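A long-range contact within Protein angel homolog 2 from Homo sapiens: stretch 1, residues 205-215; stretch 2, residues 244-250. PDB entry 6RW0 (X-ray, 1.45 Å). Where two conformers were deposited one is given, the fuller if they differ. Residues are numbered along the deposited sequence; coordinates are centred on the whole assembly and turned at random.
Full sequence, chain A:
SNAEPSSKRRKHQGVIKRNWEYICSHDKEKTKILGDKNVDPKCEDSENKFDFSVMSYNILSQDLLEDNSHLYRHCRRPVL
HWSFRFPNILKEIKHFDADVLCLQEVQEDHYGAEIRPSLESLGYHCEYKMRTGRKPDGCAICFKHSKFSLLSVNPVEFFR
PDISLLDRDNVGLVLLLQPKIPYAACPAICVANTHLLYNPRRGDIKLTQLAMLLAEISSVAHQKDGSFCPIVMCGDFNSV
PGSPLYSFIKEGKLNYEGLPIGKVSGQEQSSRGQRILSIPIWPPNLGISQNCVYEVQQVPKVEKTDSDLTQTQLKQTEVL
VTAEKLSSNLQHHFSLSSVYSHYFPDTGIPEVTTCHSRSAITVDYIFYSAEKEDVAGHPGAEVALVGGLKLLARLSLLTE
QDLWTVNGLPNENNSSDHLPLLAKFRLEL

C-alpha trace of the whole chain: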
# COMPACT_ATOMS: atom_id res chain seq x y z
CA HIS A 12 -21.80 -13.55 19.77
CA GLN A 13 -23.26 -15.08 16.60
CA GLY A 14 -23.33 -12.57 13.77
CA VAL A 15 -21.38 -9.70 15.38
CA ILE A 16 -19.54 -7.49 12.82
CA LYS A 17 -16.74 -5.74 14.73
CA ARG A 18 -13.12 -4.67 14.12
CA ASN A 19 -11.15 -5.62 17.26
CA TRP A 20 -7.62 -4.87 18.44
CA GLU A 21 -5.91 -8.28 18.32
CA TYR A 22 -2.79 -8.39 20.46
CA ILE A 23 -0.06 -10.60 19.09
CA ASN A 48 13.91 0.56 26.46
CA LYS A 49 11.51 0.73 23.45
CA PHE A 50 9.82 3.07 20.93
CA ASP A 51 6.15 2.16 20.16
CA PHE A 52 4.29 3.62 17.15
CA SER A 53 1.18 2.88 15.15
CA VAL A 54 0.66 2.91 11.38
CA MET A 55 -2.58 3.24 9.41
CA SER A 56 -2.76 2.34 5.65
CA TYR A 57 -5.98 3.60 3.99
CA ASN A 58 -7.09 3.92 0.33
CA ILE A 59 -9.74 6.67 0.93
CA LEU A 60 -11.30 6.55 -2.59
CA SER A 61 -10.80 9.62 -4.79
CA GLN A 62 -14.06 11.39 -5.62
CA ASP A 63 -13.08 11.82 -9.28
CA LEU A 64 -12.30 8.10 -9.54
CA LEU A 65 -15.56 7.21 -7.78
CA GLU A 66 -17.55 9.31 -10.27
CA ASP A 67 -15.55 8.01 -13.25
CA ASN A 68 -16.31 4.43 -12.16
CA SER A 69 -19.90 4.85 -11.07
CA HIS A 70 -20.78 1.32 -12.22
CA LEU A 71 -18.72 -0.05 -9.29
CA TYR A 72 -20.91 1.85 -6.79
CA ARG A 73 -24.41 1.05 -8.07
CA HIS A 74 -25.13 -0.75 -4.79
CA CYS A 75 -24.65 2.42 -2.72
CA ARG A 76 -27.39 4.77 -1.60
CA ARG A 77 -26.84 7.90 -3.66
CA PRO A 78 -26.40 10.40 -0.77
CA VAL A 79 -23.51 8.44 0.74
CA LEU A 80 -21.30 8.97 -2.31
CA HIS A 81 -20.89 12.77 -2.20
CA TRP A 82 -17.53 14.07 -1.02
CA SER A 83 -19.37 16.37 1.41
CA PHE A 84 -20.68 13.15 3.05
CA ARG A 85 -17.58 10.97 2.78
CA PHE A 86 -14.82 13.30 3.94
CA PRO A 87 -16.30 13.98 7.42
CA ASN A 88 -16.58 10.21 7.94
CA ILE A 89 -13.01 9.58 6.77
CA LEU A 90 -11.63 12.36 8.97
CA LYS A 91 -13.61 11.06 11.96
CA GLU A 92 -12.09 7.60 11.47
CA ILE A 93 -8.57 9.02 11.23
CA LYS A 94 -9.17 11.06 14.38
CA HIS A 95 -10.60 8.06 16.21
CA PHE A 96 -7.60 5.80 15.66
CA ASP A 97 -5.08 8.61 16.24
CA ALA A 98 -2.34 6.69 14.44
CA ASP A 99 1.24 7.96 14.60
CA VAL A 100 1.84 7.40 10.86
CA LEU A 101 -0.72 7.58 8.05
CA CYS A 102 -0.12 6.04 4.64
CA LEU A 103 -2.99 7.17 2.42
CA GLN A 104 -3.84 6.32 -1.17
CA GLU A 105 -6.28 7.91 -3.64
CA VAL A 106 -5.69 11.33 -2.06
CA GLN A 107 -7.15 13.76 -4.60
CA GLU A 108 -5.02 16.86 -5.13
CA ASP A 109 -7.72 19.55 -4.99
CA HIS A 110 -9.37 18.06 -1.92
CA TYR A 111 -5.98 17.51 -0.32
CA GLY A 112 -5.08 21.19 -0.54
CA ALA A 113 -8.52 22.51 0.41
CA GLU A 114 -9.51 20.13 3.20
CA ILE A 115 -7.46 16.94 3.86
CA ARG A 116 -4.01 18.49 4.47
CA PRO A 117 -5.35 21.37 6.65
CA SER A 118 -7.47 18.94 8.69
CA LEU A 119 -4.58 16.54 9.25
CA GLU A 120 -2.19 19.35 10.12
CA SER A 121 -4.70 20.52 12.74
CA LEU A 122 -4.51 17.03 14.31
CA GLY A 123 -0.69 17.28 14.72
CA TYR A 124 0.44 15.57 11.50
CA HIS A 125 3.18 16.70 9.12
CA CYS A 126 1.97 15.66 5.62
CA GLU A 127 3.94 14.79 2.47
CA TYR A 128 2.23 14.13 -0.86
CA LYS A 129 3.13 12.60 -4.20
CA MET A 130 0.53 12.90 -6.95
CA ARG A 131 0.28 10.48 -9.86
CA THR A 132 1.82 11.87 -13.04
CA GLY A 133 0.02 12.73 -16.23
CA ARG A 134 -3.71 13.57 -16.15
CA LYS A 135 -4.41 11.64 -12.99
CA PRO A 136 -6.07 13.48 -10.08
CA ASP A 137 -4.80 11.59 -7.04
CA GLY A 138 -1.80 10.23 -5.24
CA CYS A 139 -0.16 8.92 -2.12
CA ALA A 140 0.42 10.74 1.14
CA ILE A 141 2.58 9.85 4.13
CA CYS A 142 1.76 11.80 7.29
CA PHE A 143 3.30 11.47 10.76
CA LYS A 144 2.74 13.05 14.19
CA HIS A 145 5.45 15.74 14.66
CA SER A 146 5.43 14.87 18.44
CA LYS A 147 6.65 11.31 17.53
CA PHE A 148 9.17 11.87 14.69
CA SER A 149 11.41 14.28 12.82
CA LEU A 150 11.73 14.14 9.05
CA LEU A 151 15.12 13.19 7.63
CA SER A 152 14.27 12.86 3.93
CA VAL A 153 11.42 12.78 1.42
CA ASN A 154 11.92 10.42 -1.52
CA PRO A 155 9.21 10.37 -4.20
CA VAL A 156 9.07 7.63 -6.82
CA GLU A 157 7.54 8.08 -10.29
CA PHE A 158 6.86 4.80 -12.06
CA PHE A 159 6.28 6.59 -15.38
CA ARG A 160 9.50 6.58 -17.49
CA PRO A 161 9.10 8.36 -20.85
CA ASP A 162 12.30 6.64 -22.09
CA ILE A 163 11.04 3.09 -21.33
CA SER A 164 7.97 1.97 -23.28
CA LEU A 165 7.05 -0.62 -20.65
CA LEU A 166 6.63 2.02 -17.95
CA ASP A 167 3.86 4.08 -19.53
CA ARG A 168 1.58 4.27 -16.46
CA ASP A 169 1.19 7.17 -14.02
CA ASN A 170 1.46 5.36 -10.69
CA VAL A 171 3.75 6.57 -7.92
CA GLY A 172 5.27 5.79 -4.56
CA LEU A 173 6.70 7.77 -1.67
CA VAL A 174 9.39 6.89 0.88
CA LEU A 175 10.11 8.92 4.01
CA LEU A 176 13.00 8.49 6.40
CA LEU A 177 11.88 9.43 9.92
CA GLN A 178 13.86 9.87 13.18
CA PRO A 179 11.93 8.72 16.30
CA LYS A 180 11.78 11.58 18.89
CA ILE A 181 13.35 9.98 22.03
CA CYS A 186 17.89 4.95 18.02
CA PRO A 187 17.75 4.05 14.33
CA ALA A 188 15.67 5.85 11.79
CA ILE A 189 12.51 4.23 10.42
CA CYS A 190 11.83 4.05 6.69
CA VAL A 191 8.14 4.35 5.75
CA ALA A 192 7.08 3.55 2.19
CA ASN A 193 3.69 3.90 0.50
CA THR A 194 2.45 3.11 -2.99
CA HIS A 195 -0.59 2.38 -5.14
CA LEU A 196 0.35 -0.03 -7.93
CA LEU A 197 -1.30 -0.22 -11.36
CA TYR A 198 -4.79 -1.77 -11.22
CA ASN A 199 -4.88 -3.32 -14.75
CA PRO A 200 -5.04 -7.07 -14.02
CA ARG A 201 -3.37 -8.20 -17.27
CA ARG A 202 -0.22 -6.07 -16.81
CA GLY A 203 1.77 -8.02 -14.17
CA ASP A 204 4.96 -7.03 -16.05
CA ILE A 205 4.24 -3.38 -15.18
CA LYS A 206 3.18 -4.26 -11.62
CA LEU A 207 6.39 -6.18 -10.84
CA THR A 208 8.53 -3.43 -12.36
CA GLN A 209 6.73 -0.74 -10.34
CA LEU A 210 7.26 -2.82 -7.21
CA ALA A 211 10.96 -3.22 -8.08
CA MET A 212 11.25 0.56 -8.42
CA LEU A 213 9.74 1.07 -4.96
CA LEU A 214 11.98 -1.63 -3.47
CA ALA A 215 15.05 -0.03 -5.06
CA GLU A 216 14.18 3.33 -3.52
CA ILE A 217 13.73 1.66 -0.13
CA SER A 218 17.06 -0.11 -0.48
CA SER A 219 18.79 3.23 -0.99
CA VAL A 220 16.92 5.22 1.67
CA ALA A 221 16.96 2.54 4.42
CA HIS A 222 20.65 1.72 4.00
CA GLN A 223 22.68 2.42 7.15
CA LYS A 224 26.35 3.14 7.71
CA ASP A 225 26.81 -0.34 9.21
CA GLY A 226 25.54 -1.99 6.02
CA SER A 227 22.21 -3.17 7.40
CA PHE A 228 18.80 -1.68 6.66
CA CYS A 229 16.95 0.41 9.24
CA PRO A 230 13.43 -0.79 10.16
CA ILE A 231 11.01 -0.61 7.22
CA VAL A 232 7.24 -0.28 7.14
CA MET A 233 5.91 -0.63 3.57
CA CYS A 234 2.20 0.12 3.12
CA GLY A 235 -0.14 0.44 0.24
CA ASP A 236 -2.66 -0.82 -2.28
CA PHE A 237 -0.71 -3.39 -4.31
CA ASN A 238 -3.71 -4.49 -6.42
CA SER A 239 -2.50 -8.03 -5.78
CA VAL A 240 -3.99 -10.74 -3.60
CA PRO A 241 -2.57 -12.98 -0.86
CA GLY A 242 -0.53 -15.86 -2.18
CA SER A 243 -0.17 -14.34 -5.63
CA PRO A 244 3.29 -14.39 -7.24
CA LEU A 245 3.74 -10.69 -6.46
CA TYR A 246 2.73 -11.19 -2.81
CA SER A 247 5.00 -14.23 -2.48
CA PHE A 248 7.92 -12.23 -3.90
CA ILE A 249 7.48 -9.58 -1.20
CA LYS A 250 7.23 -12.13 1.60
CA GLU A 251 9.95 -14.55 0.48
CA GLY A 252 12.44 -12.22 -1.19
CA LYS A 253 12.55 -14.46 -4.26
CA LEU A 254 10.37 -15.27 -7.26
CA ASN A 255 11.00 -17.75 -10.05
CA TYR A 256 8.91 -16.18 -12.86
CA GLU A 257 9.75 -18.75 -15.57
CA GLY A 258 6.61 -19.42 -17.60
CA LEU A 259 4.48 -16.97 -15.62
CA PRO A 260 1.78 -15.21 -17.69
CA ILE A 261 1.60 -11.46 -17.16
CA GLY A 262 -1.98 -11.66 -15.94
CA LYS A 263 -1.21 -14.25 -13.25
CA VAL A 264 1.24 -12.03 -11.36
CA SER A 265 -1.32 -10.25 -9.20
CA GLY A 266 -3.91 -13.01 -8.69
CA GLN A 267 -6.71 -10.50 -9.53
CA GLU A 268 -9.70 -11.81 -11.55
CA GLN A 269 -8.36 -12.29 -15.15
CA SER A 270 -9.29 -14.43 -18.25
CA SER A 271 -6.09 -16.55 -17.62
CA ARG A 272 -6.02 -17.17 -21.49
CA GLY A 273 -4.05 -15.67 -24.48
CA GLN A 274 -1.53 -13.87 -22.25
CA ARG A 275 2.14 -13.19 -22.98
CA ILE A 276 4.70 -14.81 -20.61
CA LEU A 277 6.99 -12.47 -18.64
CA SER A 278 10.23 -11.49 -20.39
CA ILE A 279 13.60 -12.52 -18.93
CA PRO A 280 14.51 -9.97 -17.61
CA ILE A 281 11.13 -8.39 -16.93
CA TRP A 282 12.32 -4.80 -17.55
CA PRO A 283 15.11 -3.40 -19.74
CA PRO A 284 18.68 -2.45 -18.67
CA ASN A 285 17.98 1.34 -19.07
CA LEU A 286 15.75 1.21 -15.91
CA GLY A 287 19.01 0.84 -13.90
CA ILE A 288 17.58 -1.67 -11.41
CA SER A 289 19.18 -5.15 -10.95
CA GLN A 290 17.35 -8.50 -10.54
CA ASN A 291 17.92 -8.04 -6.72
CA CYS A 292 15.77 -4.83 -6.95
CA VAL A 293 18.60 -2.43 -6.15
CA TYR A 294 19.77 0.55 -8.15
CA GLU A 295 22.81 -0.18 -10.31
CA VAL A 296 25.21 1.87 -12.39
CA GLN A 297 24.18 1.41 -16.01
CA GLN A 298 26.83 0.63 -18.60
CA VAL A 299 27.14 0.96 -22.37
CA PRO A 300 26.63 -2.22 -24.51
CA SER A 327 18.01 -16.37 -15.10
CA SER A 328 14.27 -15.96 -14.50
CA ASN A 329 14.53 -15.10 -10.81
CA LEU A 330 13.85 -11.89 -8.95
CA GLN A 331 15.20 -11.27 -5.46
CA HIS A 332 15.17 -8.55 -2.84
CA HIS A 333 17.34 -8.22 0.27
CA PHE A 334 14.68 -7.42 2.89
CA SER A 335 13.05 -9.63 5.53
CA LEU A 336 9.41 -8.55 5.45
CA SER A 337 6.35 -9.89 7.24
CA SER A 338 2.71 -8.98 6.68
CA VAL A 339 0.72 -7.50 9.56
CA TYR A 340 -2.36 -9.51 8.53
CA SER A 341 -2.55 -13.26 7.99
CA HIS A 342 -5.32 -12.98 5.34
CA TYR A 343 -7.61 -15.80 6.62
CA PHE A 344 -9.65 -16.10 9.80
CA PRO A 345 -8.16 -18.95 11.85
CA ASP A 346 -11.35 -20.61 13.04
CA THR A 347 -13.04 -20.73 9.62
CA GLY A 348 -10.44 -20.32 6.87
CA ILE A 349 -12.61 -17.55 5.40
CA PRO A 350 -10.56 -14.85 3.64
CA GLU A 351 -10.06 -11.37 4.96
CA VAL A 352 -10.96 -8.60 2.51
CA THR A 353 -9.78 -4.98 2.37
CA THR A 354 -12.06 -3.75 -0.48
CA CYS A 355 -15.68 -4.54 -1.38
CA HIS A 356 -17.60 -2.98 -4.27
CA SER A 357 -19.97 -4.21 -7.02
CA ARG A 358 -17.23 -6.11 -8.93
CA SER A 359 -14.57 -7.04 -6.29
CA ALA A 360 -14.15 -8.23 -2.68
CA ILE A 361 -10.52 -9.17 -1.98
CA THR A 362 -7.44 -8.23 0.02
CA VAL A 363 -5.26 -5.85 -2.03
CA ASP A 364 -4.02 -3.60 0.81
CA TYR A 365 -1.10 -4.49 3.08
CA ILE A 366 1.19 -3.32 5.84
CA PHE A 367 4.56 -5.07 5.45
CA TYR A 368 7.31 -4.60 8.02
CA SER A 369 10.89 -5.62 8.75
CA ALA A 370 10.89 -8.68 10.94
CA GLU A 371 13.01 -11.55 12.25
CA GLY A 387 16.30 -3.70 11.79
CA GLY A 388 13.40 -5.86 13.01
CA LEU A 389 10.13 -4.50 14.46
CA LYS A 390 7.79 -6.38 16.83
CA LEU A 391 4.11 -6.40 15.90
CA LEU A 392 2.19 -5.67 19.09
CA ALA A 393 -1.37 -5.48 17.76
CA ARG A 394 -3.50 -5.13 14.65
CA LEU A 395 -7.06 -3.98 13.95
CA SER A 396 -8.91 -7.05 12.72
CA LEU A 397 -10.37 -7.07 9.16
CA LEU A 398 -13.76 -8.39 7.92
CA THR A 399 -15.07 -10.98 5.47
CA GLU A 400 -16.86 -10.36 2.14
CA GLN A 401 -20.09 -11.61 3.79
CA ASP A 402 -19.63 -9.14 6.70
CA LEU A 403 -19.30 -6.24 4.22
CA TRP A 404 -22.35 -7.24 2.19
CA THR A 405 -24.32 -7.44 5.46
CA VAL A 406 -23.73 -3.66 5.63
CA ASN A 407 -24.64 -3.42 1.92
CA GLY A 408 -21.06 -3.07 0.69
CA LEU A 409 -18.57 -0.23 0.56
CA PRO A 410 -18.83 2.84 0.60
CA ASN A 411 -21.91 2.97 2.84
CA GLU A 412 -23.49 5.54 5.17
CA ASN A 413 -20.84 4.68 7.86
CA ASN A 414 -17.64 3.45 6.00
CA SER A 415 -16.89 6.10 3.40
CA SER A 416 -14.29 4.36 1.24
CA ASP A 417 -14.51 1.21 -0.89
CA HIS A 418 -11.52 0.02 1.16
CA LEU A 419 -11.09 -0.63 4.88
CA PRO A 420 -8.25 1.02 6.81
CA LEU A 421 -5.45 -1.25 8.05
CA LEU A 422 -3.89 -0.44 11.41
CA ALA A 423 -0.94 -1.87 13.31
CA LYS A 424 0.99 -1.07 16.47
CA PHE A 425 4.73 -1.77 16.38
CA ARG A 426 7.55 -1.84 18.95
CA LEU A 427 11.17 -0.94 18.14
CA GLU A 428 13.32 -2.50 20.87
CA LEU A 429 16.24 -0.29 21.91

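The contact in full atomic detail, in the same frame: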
# COMPACT_ATOMS: atom_id res chain seq x y z
N ILE A 205 4.15 -4.73 -15.72
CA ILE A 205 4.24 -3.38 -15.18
C ILE A 205 4.20 -3.41 -13.66
O ILE A 205 4.99 -2.74 -13.00
CB ILE A 205 3.16 -2.46 -15.78
CG1 ILE A 205 3.31 -2.38 -17.29
CG2 ILE A 205 3.28 -1.09 -15.12
CD1 ILE A 205 2.23 -1.58 -17.94
N LYS A 206 3.29 -4.21 -13.08
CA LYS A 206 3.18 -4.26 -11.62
C LYS A 206 4.51 -4.65 -10.97
O LYS A 206 4.91 -4.04 -9.97
CB LYS A 206 2.13 -5.27 -11.20
CG LYS A 206 0.71 -4.80 -11.18
CD LYS A 206 -0.03 -5.73 -10.21
CE LYS A 206 -1.37 -5.15 -9.82
NZ LYS A 206 -2.36 -5.20 -10.89
N LEU A 207 5.14 -5.73 -11.45
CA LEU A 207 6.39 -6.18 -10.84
C LEU A 207 7.49 -5.14 -11.02
O LEU A 207 8.33 -4.97 -10.12
CB LEU A 207 6.85 -7.52 -11.43
CG LEU A 207 6.10 -8.71 -10.85
CD1 LEU A 207 6.40 -9.95 -11.67
CD2 LEU A 207 6.45 -8.94 -9.39
N THR A 208 7.50 -4.43 -12.14
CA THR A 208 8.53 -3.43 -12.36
C THR A 208 8.30 -2.22 -11.46
O THR A 208 9.26 -1.67 -10.90
CB THR A 208 8.57 -3.03 -13.84
OG1 THR A 208 8.75 -4.19 -14.66
CG2 THR A 208 9.73 -2.09 -14.14
N GLN A 209 7.05 -1.79 -11.30
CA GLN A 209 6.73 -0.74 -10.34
C GLN A 209 7.16 -1.13 -8.94
O GLN A 209 7.79 -0.35 -8.22
CB GLN A 209 5.23 -0.42 -10.39
CG GLN A 209 4.78 0.19 -11.70
CD GLN A 209 3.33 0.64 -11.69
OE1 GLN A 209 2.53 0.21 -10.86
NE2 GLN A 209 2.97 1.50 -12.65
N LEU A 210 6.82 -2.35 -8.52
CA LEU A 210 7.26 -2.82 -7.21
C LEU A 210 8.78 -2.78 -7.09
O LEU A 210 9.32 -2.34 -6.07
CB LEU A 210 6.73 -4.23 -6.97
CG LEU A 210 7.19 -4.89 -5.67
CD1 LEU A 210 6.67 -4.12 -4.47
CD2 LEU A 210 6.75 -6.34 -5.62
N ALA A 211 9.50 -3.25 -8.12
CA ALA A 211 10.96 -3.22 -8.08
C ALA A 211 11.48 -1.80 -7.91
O ALA A 211 12.47 -1.57 -7.20
CB ALA A 211 11.52 -3.85 -9.36
N MET A 212 10.83 -0.83 -8.55
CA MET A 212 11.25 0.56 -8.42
C MET A 212 11.05 1.05 -6.99
O MET A 212 11.91 1.76 -6.45
CB MET A 212 10.48 1.42 -9.42
CG MET A 212 10.89 1.15 -10.85
SD MET A 212 9.76 1.82 -12.09
CE MET A 212 10.30 3.44 -12.14
N LEU A 213 9.93 0.70 -6.36
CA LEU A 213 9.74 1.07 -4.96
C LEU A 213 10.78 0.39 -4.07
O LEU A 213 11.38 1.02 -3.20
CB LEU A 213 8.34 0.69 -4.49
CG LEU A 213 7.98 1.17 -3.08
CD1 LEU A 213 7.88 2.69 -3.04
CD2 LEU A 213 6.69 0.52 -2.63
N LEU A 214 11.00 -0.91 -4.28
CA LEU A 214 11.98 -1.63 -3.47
C LEU A 214 13.38 -1.06 -3.64
O LEU A 214 14.15 -0.99 -2.67
CB LEU A 214 11.95 -3.12 -3.81
CG LEU A 214 10.68 -3.87 -3.44
CD1 LEU A 214 10.77 -5.31 -3.94
CD2 LEU A 214 10.39 -3.85 -1.94
N ALA A 215 13.74 -0.65 -4.86
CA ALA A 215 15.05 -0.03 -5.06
C ALA A 215 15.17 1.28 -4.30
O ALA A 215 16.21 1.57 -3.71
CB ALA A 215 15.31 0.19 -6.55
N PRO A 244 1.83 -14.50 -7.03
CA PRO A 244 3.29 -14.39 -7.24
C PRO A 244 3.87 -13.08 -6.72
O PRO A 244 4.95 -13.08 -6.12
CB PRO A 244 3.43 -14.55 -8.75
CG PRO A 244 2.28 -15.45 -9.13
CD PRO A 244 1.14 -14.99 -8.24
N LEU A 245 3.20 -11.96 -6.95
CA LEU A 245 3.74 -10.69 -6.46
C LEU A 245 3.79 -10.66 -4.93
O LEU A 245 4.80 -10.24 -4.35
CB LEU A 245 2.91 -9.55 -7.04
CG LEU A 245 3.43 -8.15 -6.71
CD1 LEU A 245 3.15 -7.17 -7.85
CD2 LEU A 245 2.86 -7.60 -5.40
N TYR A 246 2.73 -11.12 -4.27
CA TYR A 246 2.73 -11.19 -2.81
C TYR A 246 3.85 -12.10 -2.31
O TYR A 246 4.58 -11.75 -1.37
CB TYR A 246 1.39 -11.72 -2.32
CG TYR A 246 1.33 -11.89 -0.82
CD1 TYR A 246 0.94 -10.84 -0.00
CD2 TYR A 246 1.69 -13.09 -0.23
CE1 TYR A 246 0.89 -11.00 1.37
CE2 TYR A 246 1.65 -13.25 1.15
CZ TYR A 246 1.25 -12.19 1.94
OH TYR A 246 1.21 -12.32 3.31
N SER A 247 3.98 -13.28 -2.92
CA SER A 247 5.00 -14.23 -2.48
C SER A 247 6.39 -13.65 -2.64
O SER A 247 7.27 -13.88 -1.80
CB SER A 247 4.87 -15.52 -3.29
OG SER A 247 3.59 -16.11 -3.07
N PHE A 248 6.63 -12.89 -3.71
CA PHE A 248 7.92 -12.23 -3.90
C PHE A 248 8.22 -11.30 -2.72
O PHE A 248 9.33 -11.32 -2.17
CB PHE A 248 7.94 -11.48 -5.23
CG PHE A 248 9.16 -10.62 -5.41
CD1 PHE A 248 10.42 -11.16 -5.28
CD2 PHE A 248 9.05 -9.27 -5.69
CE1 PHE A 248 11.55 -10.39 -5.41
CE2 PHE A 248 10.19 -8.49 -5.83
CZ PHE A 248 11.43 -9.05 -5.69
N ILE A 249 7.25 -10.48 -2.32
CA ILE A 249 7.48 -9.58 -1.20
C ILE A 249 7.84 -10.37 0.05
O ILE A 249 8.81 -10.06 0.75
CB ILE A 249 6.26 -8.67 -0.96
CG1 ILE A 249 6.05 -7.77 -2.18
CG2 ILE A 249 6.45 -7.83 0.30
CD1 ILE A 249 4.77 -6.96 -2.14
N LYS A 250 7.06 -11.41 0.34
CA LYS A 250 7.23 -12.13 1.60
C LYS A 250 8.49 -12.98 1.62
O LYS A 250 9.14 -13.11 2.67
CB LYS A 250 6.03 -13.06 1.82
CG LYS A 250 4.71 -12.40 2.06
CD LYS A 250 4.66 -11.66 3.38
CE LYS A 250 4.56 -12.61 4.57
NZ LYS A 250 3.29 -13.40 4.62

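Both stretches are helical. Residues 205-215 lie inside a longer helix that extends in both directions along the chain, and residues 244-250 belong to a helix that continues beyond Lys250. The two axes run in nearly the same direction, with an angle of 21° between them. Their closest approach is 11.1 Å, and side chains fill much of the space between them. The nearest CA atoms, those of Leu207 and Leu245, are 6.8 Å apart.

Backbone hydrogen bonds run within each helix. In the first, Leu214 N donates to Leu210 O at 2.8 Å, and Leu210 N donates to Lys206 O at 2.9 Å. In the second, Phe248 N donates to Pro244 O at 2.9 Å. The bond from Ile249 N to Leu245 O is longer, at 3.2 Å. No hydrogen bond crosses between the stretches. The contact is made by packing, and it buries 318 Å² in total.

Lys206, Leu207, Leu210 and Leu214 form the contacting side of the first helix. Leu210 follows Lys206 by four residues and Leu207 by three, and Leu214 follows Leu210 by four, so the helical repeat keeps them on one side. Leu245, Phe248 and Ile249 answer from the second helix.

Leu210 is the hub. Its CB points toward the other helix, and its CD2 touches all three partners. Leu210 CD2 lies 3.9 Å from Leu245 CG, 3.7 Å from Phe248 CD2 and 3.8 Å from Ile249 CG1. Ile249 starts sideways, but its m, t rotamer brings its end nearer to Leu210.

Leu245 has the largest area covered by the opposite stretch. Besides Leu210, it meets Lys206 and Leu207, and Leu245 CD1 makes the closest approach to each. Leu245 CD1 is 4.0 Å from Leu207 CD2 and also 4.0 Å from Lys206 CB. Leu207 leaves its backbone sideways, and its end turns nearer to the second helix. Lys206 contributes the aliphatic start of its chain. Its end leads away, and its NZ is hydrogen-bonded elsewhere in the structure.

Phe248 packs against two leucines one turn apart. Leu210 CD2 sits at the edge of the ring, near its plane. Leu214 CD1 approaches obliquely, 3.7 Å from Phe248 CE2.

Polar groups stay out of this packing. Tyr246 points its CB away from the first helix, and Tyr246 OH accepts a hydrogen bond from Lys250 NZ at 2.7 Å. Thr208 and Gln209 also make no contact with the second helix.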